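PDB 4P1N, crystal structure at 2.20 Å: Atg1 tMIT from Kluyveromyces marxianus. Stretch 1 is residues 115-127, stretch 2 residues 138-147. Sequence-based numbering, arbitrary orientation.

Stretch 1 115-127: ILASSMKLTSKWW
Stretch 2, residues 138-147: KLNILVQWIR

Residues 115-127 and 138-147 are both helical throughout, with phi/psi near -60/-45 and backbone hydrogen bonds from N of each residue to O of the residue four earlier. The helices run in roughly opposite directions, their N-to-C vectors 141° apart (signed crossing angle -141°), and their axes approach to 10.0 Å. No hydrogen bond links them; packing of largely apolar side chains buries 423 Å², both sides summed.

Along the second helix, Leu 139 makes the first contact. Its CA-to-CB bond points toward the first helix, and its t, p rotamer (chi1 -179°, chi2 61°) places Leu 139 CD2 3.5 Å from Trp 126 CZ3, an oblique approach to an indole held at chi1 162°, chi2 83°. One turn on, the CA-to-CB bond of Val 143 (chi1 172°) points sideways, and Val 143 CA is 7.4 Å from Met 120 CA. Its two methyls serve different neighbours: Val 143 CG1 is 4.1 Å from Met 120 SD, and Val 143 CG2 is 4.1 Å from Thr 123 CG2. Thr 123 (chi1 -56°) presents this methyl while Thr 123 OG1 donates a 2.9 Å hydrogen bond to Ser 119 O, so its polar group is satisfied within its own helix.

Trp 145 (chi1 -176°, chi2 83°) contributes marginally, Trp 145 CZ3 lying 4.4 Å from Leu 116 CD2. Ile 146 has the largest area covered by the other stretch, 93 Å². Ile 146 CA lies just 6.0 Å from Leu 116 CA, and CA-to-CB points toward the first helix. In the m, t rotamer (-75°, 158°), Ile 146 CG2 sits 3.4 Å from Met 120 SD, 3.7 Å from Leu 116 O and 4.1 Å from Leu 116 CD2, while Ile 146 CD1 reaches 3.3 Å from Ser 119 OG. Ser 119, with CA-to-CB toward the second helix and chi1 between wells at -132°, meets that methyl closely without a hydrogen bond. The CA-to-CB bonds of Leu 116 (m, t) and Met 120 (m, m, m) point sideways, but their side-chain ends come nearer to the second helix. The CA-to-CB bond of Arg 147 points away.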

# COMPACT_ATOMS: atom_id res chain seq x y z
N ILE B 115 -2.23 9.04 -10.63
CA ILE B 115 -3.31 8.39 -9.86
C ILE B 115 -3.02 8.43 -8.37
O ILE B 115 -3.90 8.77 -7.58
CB ILE B 115 -3.51 6.95 -10.36
CG1 ILE B 115 -3.76 6.96 -11.86
CG2 ILE B 115 -4.73 6.31 -9.69
CD1 ILE B 115 -3.66 5.57 -12.46
N LEU B 116 -1.79 8.14 -7.98
CA LEU B 116 -1.40 8.18 -6.59
C LEU B 116 -1.58 9.62 -6.04
O LEU B 116 -2.11 9.80 -4.94
CB LEU B 116 0.07 7.67 -6.42
CG LEU B 116 0.26 6.17 -6.80
CD1 LEU B 116 1.73 5.84 -7.00
CD2 LEU B 116 -0.36 5.23 -5.77
N ALA B 117 -1.08 10.61 -6.77
CA ALA B 117 -1.20 12.03 -6.36
C ALA B 117 -2.65 12.45 -6.16
O ALA B 117 -3.02 13.18 -5.20
CB ALA B 117 -0.58 12.93 -7.42
N SER B 118 -3.48 12.01 -7.08
CA SER B 118 -4.89 12.32 -7.04
C SER B 118 -5.53 11.77 -5.75
O SER B 118 -6.38 12.40 -5.14
CB SER B 118 -5.56 11.71 -8.26
OG SER B 118 -6.94 11.98 -8.21
N SER B 119 -5.13 10.55 -5.39
CA SER B 119 -5.47 9.93 -4.11
C SER B 119 -5.11 10.75 -2.88
O SER B 119 -5.92 10.95 -1.95
CB SER B 119 -4.75 8.54 -4.03
OG SER B 119 -5.70 7.62 -3.61
N MET B 120 -3.87 11.22 -2.83
CA MET B 120 -3.42 12.00 -1.69
C MET B 120 -4.18 13.34 -1.57
O MET B 120 -4.56 13.77 -0.47
CB MET B 120 -1.93 12.30 -1.79
CG MET B 120 -1.04 11.08 -1.81
SD MET B 120 -1.27 10.11 -0.32
CE MET B 120 -0.16 11.01 0.74
N LYS B 121 -4.39 13.98 -2.71
CA LYS B 121 -5.13 15.24 -2.79
C LYS B 121 -6.56 15.11 -2.27
O LYS B 121 -7.01 15.90 -1.47
CB LYS B 121 -5.16 15.73 -4.24
CG LYS B 121 -3.82 16.28 -4.69
CD LYS B 121 -3.73 16.43 -6.19
CE LYS B 121 -2.40 17.03 -6.62
NZ LYS B 121 -2.31 17.16 -8.11
N LEU B 122 -7.26 14.08 -2.75
CA LEU B 122 -8.61 13.80 -2.33
C LEU B 122 -8.67 13.58 -0.83
O LEU B 122 -9.54 14.13 -0.13
CB LEU B 122 -9.12 12.55 -3.04
CG LEU B 122 -10.61 12.23 -2.93
CD1 LEU B 122 -11.41 13.09 -3.90
CD2 LEU B 122 -10.90 10.76 -3.22
N THR B 123 -7.74 12.78 -0.33
CA THR B 123 -7.64 12.50 1.08
C THR B 123 -7.27 13.75 1.84
O THR B 123 -7.82 14.01 2.91
CB THR B 123 -6.61 11.37 1.36
OG1 THR B 123 -6.97 10.20 0.61
CG2 THR B 123 -6.59 11.03 2.83
N SER B 124 -6.35 14.50 1.28
CA SER B 124 -5.83 15.72 1.90
C SER B 124 -6.96 16.73 2.04
O SER B 124 -7.18 17.29 3.10
CB SER B 124 -4.71 16.29 1.04
OG SER B 124 -4.17 17.49 1.55
N LYS B 125 -7.70 16.92 0.96
CA LYS B 125 -8.85 17.81 0.96
C LYS B 125 -9.91 17.37 2.00
O LYS B 125 -10.45 18.19 2.74
CB LYS B 125 -9.46 17.87 -0.44
N TRP B 126 -10.20 16.08 2.03
CA TRP B 126 -11.21 15.53 2.95
C TRP B 126 -10.77 15.71 4.39
O TRP B 126 -11.56 16.12 5.25
CB TRP B 126 -11.46 14.05 2.65
CG TRP B 126 -12.13 13.32 3.75
CD1 TRP B 126 -13.46 13.29 4.00
CD2 TRP B 126 -11.51 12.52 4.77
NE1 TRP B 126 -13.72 12.52 5.11
CE2 TRP B 126 -12.54 12.04 5.61
CE3 TRP B 126 -10.18 12.17 5.05
CZ2 TRP B 126 -12.29 11.22 6.70
CZ3 TRP B 126 -9.93 11.35 6.14
CH2 TRP B 126 -10.98 10.88 6.96
N TRP B 127 -9.49 15.44 4.65
CA TRP B 127 -8.92 15.59 5.98
C TRP B 127 -9.08 17.03 6.54
O TRP B 127 -9.49 17.19 7.70
CB TRP B 127 -7.45 15.15 5.98
CG TRP B 127 -6.83 15.18 7.31
CD1 TRP B 127 -5.82 16.01 7.73
CD2 TRP B 127 -7.19 14.39 8.44
NE1 TRP B 127 -5.53 15.77 9.05
CE2 TRP B 127 -6.35 14.77 9.51
CE3 TRP B 127 -8.14 13.40 8.65
CZ2 TRP B 127 -6.44 14.20 10.77
CZ3 TRP B 127 -8.22 12.82 9.90
CH2 TRP B 127 -7.38 13.23 10.95
N LYS B 138 -8.24 1.24 7.95
CA LYS B 138 -8.13 0.91 6.52
C LYS B 138 -7.55 2.03 5.72
O LYS B 138 -6.62 1.84 4.95
CB LYS B 138 -9.51 0.61 5.91
CG LYS B 138 -9.86 -0.85 5.74
CD LYS B 138 -10.63 -1.04 4.45
CE LYS B 138 -11.23 -2.44 4.35
NZ LYS B 138 -11.49 -2.79 2.92
N LEU B 139 -8.16 3.20 5.87
CA LEU B 139 -7.67 4.40 5.21
C LEU B 139 -6.19 4.69 5.54
O LEU B 139 -5.43 5.00 4.65
CB LEU B 139 -8.53 5.63 5.59
CG LEU B 139 -8.14 6.95 4.95
CD1 LEU B 139 -8.24 6.86 3.44
CD2 LEU B 139 -9.00 8.08 5.47
N ASN B 140 -5.83 4.62 6.82
CA ASN B 140 -4.42 4.80 7.23
C ASN B 140 -3.48 3.87 6.50
O ASN B 140 -2.47 4.30 5.92
CB ASN B 140 -4.24 4.58 8.72
CG ASN B 140 -3.84 5.83 9.43
OD1 ASN B 140 -2.84 6.47 9.08
ND2 ASN B 140 -4.60 6.20 10.42
N ILE B 141 -3.86 2.61 6.47
CA ILE B 141 -3.08 1.60 5.77
C ILE B 141 -2.96 1.95 4.29
O ILE B 141 -1.84 2.04 3.77
CB ILE B 141 -3.62 0.18 6.03
CG1 ILE B 141 -3.23 -0.24 7.44
CG2 ILE B 141 -3.09 -0.81 5.01
CD1 ILE B 141 -3.93 -1.48 7.99
N LEU B 142 -4.09 2.24 3.64
CA LEU B 142 -4.10 2.58 2.23
C LEU B 142 -3.22 3.73 1.90
O LEU B 142 -2.51 3.73 0.89
CB LEU B 142 -5.50 2.95 1.74
CG LEU B 142 -6.36 1.81 1.26
CD1 LEU B 142 -7.68 2.38 0.78
CD2 LEU B 142 -5.71 1.06 0.12
N VAL B 143 -3.32 4.76 2.72
CA VAL B 143 -2.54 5.95 2.52
C VAL B 143 -1.05 5.70 2.73
O VAL B 143 -0.26 6.20 1.94
CB VAL B 143 -3.06 7.11 3.40
CG1 VAL B 143 -2.12 8.31 3.32
CG2 VAL B 143 -4.46 7.51 2.92
N GLN B 144 -0.66 4.94 3.75
CA GLN B 144 0.74 4.48 3.82
C GLN B 144 1.19 3.77 2.53
O GLN B 144 2.27 4.10 1.98
CB GLN B 144 0.98 3.62 5.04
CG GLN B 144 0.89 4.47 6.32
CD GLN B 144 1.08 3.66 7.56
OE1 GLN B 144 1.16 2.43 7.51
NE2 GLN B 144 1.16 4.34 8.72
N TRP B 145 0.35 2.86 2.02
CA TRP B 145 0.63 2.20 0.75
C TRP B 145 0.80 3.15 -0.42
O TRP B 145 1.77 3.03 -1.18
CB TRP B 145 -0.44 1.16 0.44
CG TRP B 145 -0.17 0.36 -0.79
CD1 TRP B 145 0.65 -0.76 -0.93
CD2 TRP B 145 -0.68 0.65 -2.10
NE1 TRP B 145 0.62 -1.18 -2.27
CE2 TRP B 145 -0.19 -0.32 -2.99
CE3 TRP B 145 -1.54 1.62 -2.59
CZ2 TRP B 145 -0.52 -0.32 -4.35
CZ3 TRP B 145 -1.90 1.59 -3.94
CH2 TRP B 145 -1.39 0.64 -4.80
N ILE B 146 -0.14 4.08 -0.58
CA ILE B 146 -0.11 5.07 -1.65
C ILE B 146 1.17 5.86 -1.57
O ILE B 146 1.86 6.04 -2.55
CB ILE B 146 -1.34 6.05 -1.53
CG1 ILE B 146 -2.60 5.35 -1.99
CG2 ILE B 146 -1.13 7.33 -2.33
CD1 ILE B 146 -3.89 5.95 -1.46
N ARG B 147 1.51 6.30 -0.36
CA ARG B 147 2.74 7.04 -0.16
C ARG B 147 4.01 6.24 -0.53
O ARG B 147 4.88 6.78 -1.22
CB ARG B 147 2.85 7.54 1.26
CG ARG B 147 4.14 8.27 1.54
CD ARG B 147 5.05 7.49 2.48
NE ARG B 147 4.61 7.64 3.86
CZ ARG B 147 4.31 6.66 4.73
NH1 ARG B 147 4.42 5.34 4.43
NH2 ARG B 147 3.88 7.03 5.94